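Local coordinates for putative cytoplasmic protein (PDB 2Q02) that is of unknown function but binds zinc in a xylose isomerase-like TIM barrel and may act as an isomerase, at residues 37-42 with 243-248; 9-14 with 22-27; 215-220 with 260-265. All blocks are in the same frame, centred on the assembly; numbering follows the deposited sequence.

Interaction 1 of 3, residues 37-42 with 243-248; sequences ELRNDM and AFEPFS. With ZN (zinc ion), chain E.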
loop_
_atom_site.group_PDB
_atom_site.type_symbol
_atom_site.label_atom_id
_atom_site.label_comp_id
_atom_site.label_asym_id
_atom_site.label_seq_id
_atom_site.Cartn_x
_atom_site.Cartn_y
_atom_site.Cartn_z
ATOM N N GLU A 37 -6.587 5.375 -2.049
ATOM C CA GLU A 37 -5.203 5.793 -1.953
ATOM C C GLU A 37 -4.855 6.529 -3.234
ATOM O O GLU A 37 -5.201 6.070 -4.333
ATOM C CB GLU A 37 -4.272 4.579 -1.844
ATOM C CG GLU A 37 -4.422 3.743 -0.579
ATOM C CD GLU A 37 -3.403 2.616 -0.526
ATOM O OE1 GLU A 37 -3.728 1.517 -1.061
ATOM O OE2 GLU A 37 -2.278 2.846 0.014
ATOM N N LEU A 38 -4.149 7.643 -3.106
ATOM C CA LEU A 38 -3.574 8.325 -4.268
ATOM C C LEU A 38 -2.100 7.937 -4.428
ATOM O O LEU A 38 -1.544 7.223 -3.595
ATOM C CB LEU A 38 -3.765 9.846 -4.163
ATOM C CG LEU A 38 -5.205 10.378 -4.282
ATOM C CD1 LEU A 38 -5.233 11.883 -4.159
ATOM C CD2 LEU A 38 -5.877 9.952 -5.578
ATOM N N ARG A 39 -1.476 8.386 -5.517
ATOM C CA ARG A 39 -0.126 7.948 -5.867
ATOM C C ARG A 39 0.669 8.957 -6.737
ATOM O O ARG A 39 0.111 9.645 -7.613
ATOM C CB ARG A 39 -0.189 6.625 -6.646
ATOM C CG ARG A 39 -1.160 5.543 -6.141
ATOM C CD ARG A 39 -1.040 4.320 -7.047
ATOM N NE ARG A 39 0.356 3.900 -7.102
ATOM C CZ ARG A 39 0.917 3.009 -6.287
ATOM N NH1 ARG A 39 0.212 2.354 -5.373
ATOM N NH2 ARG A 39 2.196 2.741 -6.407
ATOM N N ASN A 40 1.983 9.001 -6.532
ATOM C CA ASN A 40 2.842 9.899 -7.330
ATOM C C ASN A 40 3.431 9.233 -8.595
ATOM O O ASN A 40 4.221 9.852 -9.302
ATOM C CB ASN A 40 3.972 10.507 -6.488
ATOM C CG ASN A 40 5.044 9.507 -6.156
ATOM O OD1 ASN A 40 4.817 8.298 -6.245
ATOM N ND2 ASN A 40 6.226 9.998 -5.767
ATOM N N ASP A 41 3.026 7.989 -8.886
ATOM C CA ASP A 41 3.577 7.254 -10.036
ATOM C C ASP A 41 2.511 6.877 -11.078
ATOM O O ASP A 41 2.654 5.892 -11.813
ATOM C CB ASP A 41 4.357 6.018 -9.587
ATOM C CG ASP A 41 3.524 5.044 -8.812
ATOM O OD1 ASP A 41 2.293 5.211 -8.746
ATOM O OD2 ASP A 41 4.127 4.102 -8.275
HETATM N N MSE A 42 1.460 7.684 -11.157
HETATM C CA MSE A 42 0.473 7.543 -12.211
HETATM C C MSE A 42 1.037 8.144 -13.475
HETATM O O MSE A 42 2.104 8.766 -13.432
HETATM C CB MSE A 42 -0.795 8.269 -11.807
HETATM C CG MSE A 42 -1.293 7.857 -10.430
HETATM SE SE MSE A 42 -2.045 6.050 -10.332
HETATM C CE MSE A 42 -0.727 4.953 -10.863
ATOM N N ALA A 243 -6.743 -2.795 1.252
ATOM C CA ALA A 243 -6.697 -1.950 0.059
ATOM C C ALA A 243 -6.227 -2.792 -1.089
ATOM O O ALA A 243 -5.227 -3.481 -0.957
ATOM C CB ALA A 243 -5.730 -0.780 0.257
ATOM N N PHE A 244 -6.943 -2.710 -2.213
ATOM C CA PHE A 244 -6.630 -3.460 -3.419
ATOM C C PHE A 244 -5.626 -2.669 -4.257
ATOM O O PHE A 244 -5.885 -1.509 -4.587
ATOM C CB PHE A 244 -7.913 -3.757 -4.216
ATOM C CG PHE A 244 -8.799 -4.787 -3.561
ATOM C CD1 PHE A 244 -8.441 -6.129 -3.560
ATOM C CD2 PHE A 244 -9.983 -4.413 -2.926
ATOM C CE1 PHE A 244 -9.248 -7.086 -2.939
ATOM C CE2 PHE A 244 -10.818 -5.374 -2.319
ATOM C CZ PHE A 244 -10.443 -6.706 -2.318
ATOM N N GLU A 245 -4.476 -3.295 -4.560
ATOM C CA GLU A 245 -3.351 -2.626 -5.244
ATOM C C GLU A 245 -2.746 -3.512 -6.364
ATOM O O GLU A 245 -1.650 -4.039 -6.238
ATOM C CB GLU A 245 -2.267 -2.176 -4.234
ATOM C CG GLU A 245 -1.130 -1.329 -4.858
ATOM C CD GLU A 245 0.115 -1.206 -3.976
ATOM O OE1 GLU A 245 0.524 -2.202 -3.345
ATOM O OE2 GLU A 245 0.720 -0.115 -3.924
ATOM N N PRO A 246 -3.475 -3.683 -7.463
ATOM C CA PRO A 246 -2.873 -4.284 -8.641
ATOM C C PRO A 246 -1.915 -3.326 -9.390
ATOM O O PRO A 246 -2.032 -2.103 -9.254
ATOM C CB PRO A 246 -4.090 -4.620 -9.494
ATOM C CG PRO A 246 -5.054 -3.585 -9.157
ATOM C CD PRO A 246 -4.889 -3.349 -7.692
ATOM N N PHE A 247 -0.980 -3.894 -10.166
ATOM C CA PHE A 247 0.037 -3.122 -10.934
ATOM C C PHE A 247 0.127 -3.434 -12.444
ATOM O O PHE A 247 0.719 -2.659 -13.206
ATOM C CB PHE A 247 1.427 -3.397 -10.362
ATOM C CG PHE A 247 1.806 -2.522 -9.241
ATOM C CD1 PHE A 247 2.412 -1.298 -9.482
ATOM C CD2 PHE A 247 1.598 -2.933 -7.927
ATOM C CE1 PHE A 247 2.779 -0.467 -8.433
ATOM C CE2 PHE A 247 1.973 -2.125 -6.865
ATOM C CZ PHE A 247 2.568 -0.883 -7.120
ATOM N N SER A 248 -0.407 -4.575 -12.862
ATOM C CA SER A 248 -0.231 -5.040 -14.244
ATOM C C SER A 248 -0.625 -4.022 -15.315
ATOM O O SER A 248 -1.542 -3.229 -15.128
ATOM C CB SER A 248 -1.053 -6.314 -14.465
ATOM O OG SER A 248 -1.090 -6.643 -15.833
HETATM ZN ZN ZN E . 1.867 -2.343 -1.689
#
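Arg39 and Glu245 meet inside the barrel through a salt bridge: NH1 of Arg39 donates to OE2 of Glu245 over 2.9 Å, the bond bent to 150° at the hydrogen. The oxygen takes it on its anti lone pair, close to the guanidinium plane, while the carboxylate plane is turned 54° from that of the arginine. The other edge of the same guanidinium grips Asp41 side-on, NE to OD1 at 2.9 Å and NH2 to OD2 at 3.0 Å, both on syn lone pairs and nearly in plane. The bend in the arginine chain at chi3 (55°) swings its head across to Glu245, and the two carboxylates hold its rotation.

Metal coordination uses the other oxygen of Glu245. OE1 lies 2.1 Å from the zinc ion, which Glu139, Asp170 and His197 also bind; this makes Arg39 a second-shell residue, placed to steady the carboxylate of this ligand.

Van der Waals contacts flank the polar network. CZ of Phe247 comes to 3.7 Å from NH2 of Arg39, and the ring stands almost upright to the guanidinium plane. CB of Ala243 sits 3.3 Å from OE1 of Glu37, whose OE2 is bonded to Thr69, Asn71 and His197.

Strand 9-12 runs between strands 35-39 and 242-244 in the closed sheet, and the side chains meet on the inner face of the barrel, where Asn12 also accepts from NH1 of Arg39.

Interaction 2 of 3, residues 9-14 with 22-27; sequences FCINRK and EAFFRL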
loop_
_atom_site.group_PDB
_atom_site.type_symbol
_atom_site.label_atom_id
_atom_site.label_comp_id
_atom_site.label_asym_id
_atom_site.label_seq_id
_atom_site.Cartn_x
_atom_site.Cartn_y
_atom_site.Cartn_z
ATOM N N PHE A 9 -12.759 -1.798 3.247
ATOM C CA PHE A 9 -12.049 -1.943 1.968
ATOM C C PHE A 9 -11.670 -0.588 1.385
ATOM O O PHE A 9 -12.395 0.396 1.534
ATOM C CB PHE A 9 -12.853 -2.789 0.970
ATOM C CG PHE A 9 -12.882 -4.254 1.312
ATOM C CD1 PHE A 9 -11.709 -5.011 1.282
ATOM C CD2 PHE A 9 -14.075 -4.884 1.658
ATOM C CE1 PHE A 9 -11.700 -6.359 1.614
ATOM C CE2 PHE A 9 -14.086 -6.266 1.980
ATOM C CZ PHE A 9 -12.885 -6.999 1.961
ATOM N N CYS A 10 -10.508 -0.551 0.727
ATOM C CA CYS A 10 -9.940 0.692 0.149
ATOM C C CYS A 10 -9.511 0.411 -1.280
ATOM O O CYS A 10 -8.981 -0.654 -1.585
ATOM C CB CYS A 10 -8.717 1.143 0.973
ATOM S SG CYS A 10 -7.845 2.645 0.426
ATOM N N ILE A 11 -9.755 1.352 -2.174
ATOM C CA ILE A 11 -9.347 1.156 -3.546
ATOM C C ILE A 11 -8.127 2.020 -3.828
ATOM O O ILE A 11 -8.188 3.257 -3.780
ATOM C CB ILE A 11 -10.479 1.463 -4.545
ATOM C CG1 ILE A 11 -11.816 0.835 -4.084
ATOM C CG2 ILE A 11 -10.082 0.994 -5.954
ATOM C CD1 ILE A 11 -11.780 -0.664 -3.850
ATOM N N ASN A 12 -7.019 1.353 -4.122
ATOM C CA ASN A 12 -5.811 2.032 -4.541
ATOM C C ASN A 12 -5.962 2.502 -6.016
ATOM O O ASN A 12 -6.471 1.762 -6.885
ATOM C CB ASN A 12 -4.599 1.102 -4.344
ATOM C CG ASN A 12 -3.273 1.821 -4.486
ATOM O OD1 ASN A 12 -3.006 2.420 -5.525
ATOM N ND2 ASN A 12 -2.424 1.746 -3.449
ATOM N N ARG A 13 -5.510 3.729 -6.290
ATOM C CA ARG A 13 -5.657 4.315 -7.621
ATOM C C ARG A 13 -4.866 3.610 -8.734
ATOM O O ARG A 13 -5.125 3.873 -9.909
ATOM C CB ARG A 13 -5.311 5.806 -7.618
ATOM C CG ARG A 13 -5.788 6.518 -8.871
ATOM C CD ARG A 13 -5.351 7.976 -8.954
ATOM N NE ARG A 13 -5.820 8.601 -10.205
ATOM C CZ ARG A 13 -5.215 9.606 -10.834
ATOM N NH1 ARG A 13 -4.107 10.140 -10.342
ATOM N NH2 ARG A 13 -5.725 10.084 -11.961
ATOM N N LYS A 14 -3.919 2.726 -8.389
ATOM C CA LYS A 14 -3.177 1.978 -9.423
ATOM C C LYS A 14 -4.078 1.099 -10.291
ATOM O O LYS A 14 -3.694 0.752 -11.402
ATOM C CB LYS A 14 -2.061 1.115 -8.817
ATOM C CG LYS A 14 -0.893 0.814 -9.799
ATOM C CD LYS A 14 0.149 1.929 -9.804
ATOM C CE LYS A 14 1.148 1.780 -10.948
ATOM N NZ LYS A 14 1.601 3.084 -11.585
ATOM N N GLU A 22 -11.618 12.571 -10.646
ATOM C CA GLU A 22 -13.081 12.604 -10.406
ATOM C C GLU A 22 -13.788 11.343 -10.912
ATOM O O GLU A 22 -14.700 10.851 -10.246
ATOM C CB GLU A 22 -13.792 13.845 -10.973
ATOM C CG GLU A 22 -15.313 13.792 -10.705
ATOM C CD GLU A 22 -16.021 15.134 -10.823
ATOM O OE1 GLU A 22 -15.480 16.031 -11.503
ATOM O OE2 GLU A 22 -17.133 15.294 -10.252
ATOM N N ALA A 23 -13.374 10.845 -12.078
ATOM C CA ALA A 23 -13.901 9.591 -12.613
ATOM C C ALA A 23 -13.578 8.418 -11.682
ATOM O O ALA A 23 -14.393 7.528 -11.477
ATOM C CB ALA A 23 -13.333 9.334 -14.015
ATOM N N PHE A 24 -12.377 8.434 -11.120
ATOM C CA PHE A 24 -11.943 7.386 -10.204
ATOM C C PHE A 24 -12.754 7.439 -8.904
ATOM O O PHE A 24 -13.284 6.424 -8.453
ATOM C CB PHE A 24 -10.435 7.490 -9.945
ATOM C CG PHE A 24 -9.963 6.659 -8.803
ATOM C CD1 PHE A 24 -10.174 5.297 -8.794
ATOM C CD2 PHE A 24 -9.293 7.237 -7.732
ATOM C CE1 PHE A 24 -9.745 4.519 -7.740
ATOM C CE2 PHE A 24 -8.845 6.458 -6.667
ATOM C CZ PHE A 24 -9.086 5.098 -6.671
ATOM N N PHE A 25 -12.875 8.633 -8.331
ATOM C CA PHE A 25 -13.637 8.841 -7.094
ATOM C C PHE A 25 -15.108 8.491 -7.280
ATOM O O PHE A 25 -15.720 7.897 -6.391
ATOM C CB PHE A 25 -13.533 10.310 -6.615
ATOM C CG PHE A 25 -12.217 10.675 -5.928
ATOM C CD1 PHE A 25 -11.077 9.877 -6.025
ATOM C CD2 PHE A 25 -12.122 11.855 -5.201
ATOM C CE1 PHE A 25 -9.900 10.238 -5.397
ATOM C CE2 PHE A 25 -10.936 12.208 -4.570
ATOM C CZ PHE A 25 -9.833 11.400 -4.676
ATOM N N ARG A 26 -15.664 8.869 -8.431
ATOM C CA ARG A 26 -17.080 8.629 -8.741
ATOM C C ARG A 26 -17.355 7.116 -8.822
ATOM O O ARG A 26 -18.389 6.642 -8.354
ATOM C CB ARG A 26 -17.495 9.361 -10.039
ATOM C CG ARG A 26 -18.981 9.222 -10.396
ATOM C CD ARG A 26 -19.398 10.108 -11.571
ATOM N NE ARG A 26 -18.497 9.949 -12.716
ATOM C CZ ARG A 26 -17.950 10.941 -13.431
ATOM N NH1 ARG A 26 -18.223 12.225 -13.181
ATOM N NH2 ARG A 26 -17.129 10.636 -14.437
ATOM N N LEU A 27 -16.411 6.367 -9.386
ATOM C CA LEU A 27 -16.508 4.903 -9.477
ATOM C C LEU A 27 -16.522 4.260 -8.089
ATOM O O LEU A 27 -17.386 3.419 -7.795
ATOM C CB LEU A 27 -15.346 4.361 -10.324
ATOM C CG LEU A 27 -15.229 2.869 -10.608
ATOM C CD1 LEU A 27 -14.446 2.690 -11.887
ATOM C CD2 LEU A 27 -14.572 2.137 -9.453
#
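Phe24 packs against Ile11 and Arg13 in an apolar strand-to-helix contact, where helix 21-30 lies on the outside of the barrel against strand 9-12 and the short 3-10 turn that follows it. No hydrogen bond crosses between the segments; one phenyl ring carries nearly all of the contact, meeting backbone and side-chain atoms of Ile11 and Arg13.

CB of Phe24 points toward the strand, and with CG anti to the backbone N (chi1 167°) the ring ends beside Ile11 and Arg13. Over one face lies the aliphatic part of Arg13. Its CG sits 4.0 Å from the centroid of the Phe24 ring, 21° off the normal, in a CH-pi contact displaced toward the rim, and Arg13 CB is 3.7 Å from Phe24 CE2. At the far end of the ring, CZ of Phe24 approaches the carbonyl O of Ile11 to 3.5 Å, edge-on and in the ring plane. CG2 of Ile11 adds an apolar touch 4.0 Å from CE1 of Phe24.

The Arg13 chain runs extended past the phenyl to a salt bridge with Asp49 and a bond to the carbonyl of Leu19, whereas its buried NE has no partner in the model. Before it, OD1 of Asn12 receives the backbone N of Lys14 at 3.0 Å, forming an Asx turn at the strand end. Strand 9-12, helix 21-30 and strand 35-39 form a right-handed beta-alpha-beta unit, the repeating element of a TIM barrel.

Interaction 3 of 3, residues 215-220 with 260-265; sequences RIMLSE and EEQINR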
loop_
_atom_site.group_PDB
_atom_site.type_symbol
_atom_site.label_atom_id
_atom_site.label_comp_id
_atom_site.label_asym_id
_atom_site.label_seq_id
_atom_site.Cartn_x
_atom_site.Cartn_y
_atom_site.Cartn_z
ATOM N N ARG A 215 0.906 -8.576 -11.102
ATOM C CA ARG A 215 -0.044 -8.356 -10.032
ATOM C C ARG A 215 -1.352 -7.843 -10.602
ATOM O O ARG A 215 -1.438 -6.700 -11.076
ATOM C CB ARG A 215 0.514 -7.398 -8.976
ATOM C CG ARG A 215 1.642 -7.993 -8.153
ATOM C CD ARG A 215 2.318 -6.959 -7.336
ATOM N NE ARG A 215 1.429 -6.427 -6.323
ATOM C CZ ARG A 215 1.775 -5.508 -5.421
ATOM N NH1 ARG A 215 3.015 -5.004 -5.390
ATOM N NH2 ARG A 215 0.870 -5.087 -4.545
ATOM N N ILE A 216 -2.359 -8.710 -10.549
ATOM C CA ILE A 216 -3.711 -8.385 -10.997
ATOM C C ILE A 216 -4.672 -8.388 -9.785
ATOM O O ILE A 216 -4.309 -7.931 -8.715
ATOM C CB ILE A 216 -4.145 -9.313 -12.159
ATOM C CG1 ILE A 216 -4.204 -10.797 -11.740
ATOM C CG2 ILE A 216 -3.180 -9.142 -13.299
ATOM C CD1 ILE A 216 -4.569 -11.740 -12.888
HETATM N N MSE A 217 -5.895 -8.858 -9.953
HETATM C CA MSE A 217 -6.844 -8.903 -8.861
HETATM C C MSE A 217 -7.089 -10.355 -8.402
HETATM O O MSE A 217 -6.444 -11.298 -8.896
HETATM C CB MSE A 217 -8.111 -8.146 -9.271
HETATM C CG MSE A 217 -7.867 -6.632 -9.343
HETATM SE SE MSE A 217 -7.786 -5.773 -7.524
HETATM C CE MSE A 217 -9.697 -5.751 -7.202
ATOM N N LEU A 218 -7.974 -10.525 -7.420
ATOM C CA LEU A 218 -8.131 -11.820 -6.751
ATOM C C LEU A 218 -9.012 -12.745 -7.556
ATOM O O LEU A 218 -10.091 -12.360 -7.972
ATOM C CB LEU A 218 -8.686 -11.638 -5.329
ATOM C CG LEU A 218 -7.792 -10.769 -4.419
ATOM C CD1 LEU A 218 -8.329 -10.709 -2.969
ATOM C CD2 LEU A 218 -6.356 -11.251 -4.440
ATOM N N SER A 219 -8.528 -13.950 -7.816
ATOM C CA SER A 219 -9.356 -14.980 -8.433
ATOM C C SER A 219 -9.140 -16.302 -7.699
ATOM O O SER A 219 -8.351 -16.374 -6.743
ATOM C CB SER A 219 -9.028 -15.121 -9.925
ATOM O OG SER A 219 -7.876 -15.928 -10.136
ATOM N N GLU A 220 -9.843 -17.337 -8.158
ATOM C CA GLU A 220 -9.609 -18.710 -7.711
ATOM C C GLU A 220 -8.237 -19.219 -8.149
ATOM O O GLU A 220 -7.679 -20.117 -7.528
ATOM C CB GLU A 220 -10.688 -19.651 -8.269
ATOM C CG GLU A 220 -12.122 -19.336 -7.823
ATOM C CD GLU A 220 -12.310 -19.443 -6.319
ATOM O OE1 GLU A 220 -11.504 -20.151 -5.676
ATOM O OE2 GLU A 220 -13.257 -18.820 -5.778
ATOM N N GLU A 260 -15.167 -2.200 -12.018
ATOM C CA GLU A 260 -16.202 -2.434 -11.008
ATOM C C GLU A 260 -16.375 -3.934 -10.747
ATOM O O GLU A 260 -16.516 -4.346 -9.599
ATOM C CB GLU A 260 -17.543 -1.797 -11.413
ATOM C CG GLU A 260 -17.585 -0.250 -11.370
ATOM C CD GLU A 260 -18.902 0.351 -11.897
ATOM O OE1 GLU A 260 -19.883 0.429 -11.135
ATOM O OE2 GLU A 260 -18.962 0.773 -13.068
ATOM N N GLU A 261 -16.345 -4.740 -11.810
ATOM C CA GLU A 261 -16.516 -6.196 -11.717
ATOM C C GLU A 261 -15.413 -6.873 -10.906
ATOM O O GLU A 261 -15.670 -7.774 -10.119
ATOM C CB GLU A 261 -16.542 -6.822 -13.123
ATOM C CG GLU A 261 -17.835 -6.607 -13.934
ATOM C CD GLU A 261 -17.724 -7.133 -15.374
ATOM O OE1 GLU A 261 -16.715 -7.800 -15.710
ATOM O OE2 GLU A 261 -18.640 -6.883 -16.184
ATOM N N GLN A 262 -14.182 -6.441 -11.118
ATOM C CA GLN A 262 -13.010 -7.065 -10.491
ATOM C C GLN A 262 -12.905 -6.746 -9.013
ATOM O O GLN A 262 -12.418 -7.551 -8.222
ATOM C CB GLN A 262 -11.752 -6.586 -11.191
ATOM C CG GLN A 262 -11.668 -7.019 -12.652
ATOM C CD GLN A 262 -10.911 -8.318 -12.851
ATOM O OE1 GLN A 262 -10.468 -8.958 -11.897
ATOM N NE2 GLN A 262 -10.753 -8.707 -14.104
ATOM N N ILE A 263 -13.343 -5.550 -8.650
ATOM C CA ILE A 263 -13.388 -5.138 -7.254
ATOM C C ILE A 263 -14.504 -5.905 -6.588
ATOM O O ILE A 263 -14.314 -6.457 -5.514
ATOM C CB ILE A 263 -13.593 -3.597 -7.084
ATOM C CG1 ILE A 263 -12.387 -2.827 -7.658
ATOM C CG2 ILE A 263 -13.752 -3.240 -5.621
ATOM C CD1 ILE A 263 -12.659 -1.366 -8.053
ATOM N N ASN A 264 -15.671 -5.948 -7.211
ATOM C CA ASN A 264 -16.770 -6.781 -6.674
ATOM C C ASN A 264 -16.390 -8.285 -6.582
ATOM O O ASN A 264 -16.615 -8.921 -5.540
ATOM C CB ASN A 264 -18.064 -6.574 -7.478
ATOM C CG ASN A 264 -18.682 -5.192 -7.267
ATOM O OD1 ASN A 264 -18.431 -4.518 -6.262
ATOM N ND2 ASN A 264 -19.499 -4.770 -8.220
ATOM N N ARG A 265 -15.776 -8.823 -7.643
ATOM C CA ARG A 265 -15.379 -10.230 -7.663
ATOM C C ARG A 265 -14.347 -10.531 -6.573
ATOM O O ARG A 265 -14.417 -11.565 -5.921
ATOM C CB ARG A 265 -14.867 -10.648 -9.055
HETATM O O HOH W 1 -7.713 -9.410 -12.510
#
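Met217, present as selenomethionine, reaches from the loop 215-220 toward helix 256-271 and touches Gln262 and Ile263. Its CB is the first atom to meet the helix, 3.6 Å from OE1 of Gln262. CG then lies beside the backbone N, anti to the carbonyl carbon (chi1 -71°), and the bends at chi2 and chi3 carry CG and SE past Gln262 without close contact and turn CE back onto the helix. There CE rests 3.4 Å from the carbonyl O of Gln262 and 3.7 Å from CA of Ile263, with CG1 of Ile263 4.0 Å from the same methyl.

In the TIM barrel this places the loop between strand 193-198 and helix 226-235 against the last helix of the outer layer, with Phe244 of strand 242-244 also touching Met217.

Beside the side-chain packing, a water bridges the loop backbone and the Gln262 side chain: it accepts from Met217 N at 3.2 Å and donates to OE1 of Gln262 at 2.9 Å. Gln262, bent at chi2, thus presents OE1 to both the water and CB of Met217, while its NE2 makes a weak bond to Glu258. A little further along, Ser266 OG takes part in hydrogen bonds with Leu218 N and the carbonyl O of Gln262.

Overall arrangement
Interaction 1 is the one at the zinc site, and the other two extend outward from it. Its centre is about 10 Å from that of interaction 2, and strand 9-12 joins them: Phe244 N to Cys10 O measures 3.0 Å, a probable backbone hydrogen bond. Interaction 3 is centred about 15 Å from interaction 1, and its loop reaches residues 243-248 through Arg215 O, 3.0 Å from Ser248 N. Arg215 also bonds the zinc ligands Glu245 and Asp170. The side chain of Met217 lies about 12 Å from the zinc ion. Interactions 2 and 3 meet between the barrel wall and the helix layer, where Ile11 CD1 lies 3.7 Å from Ile263 CG2.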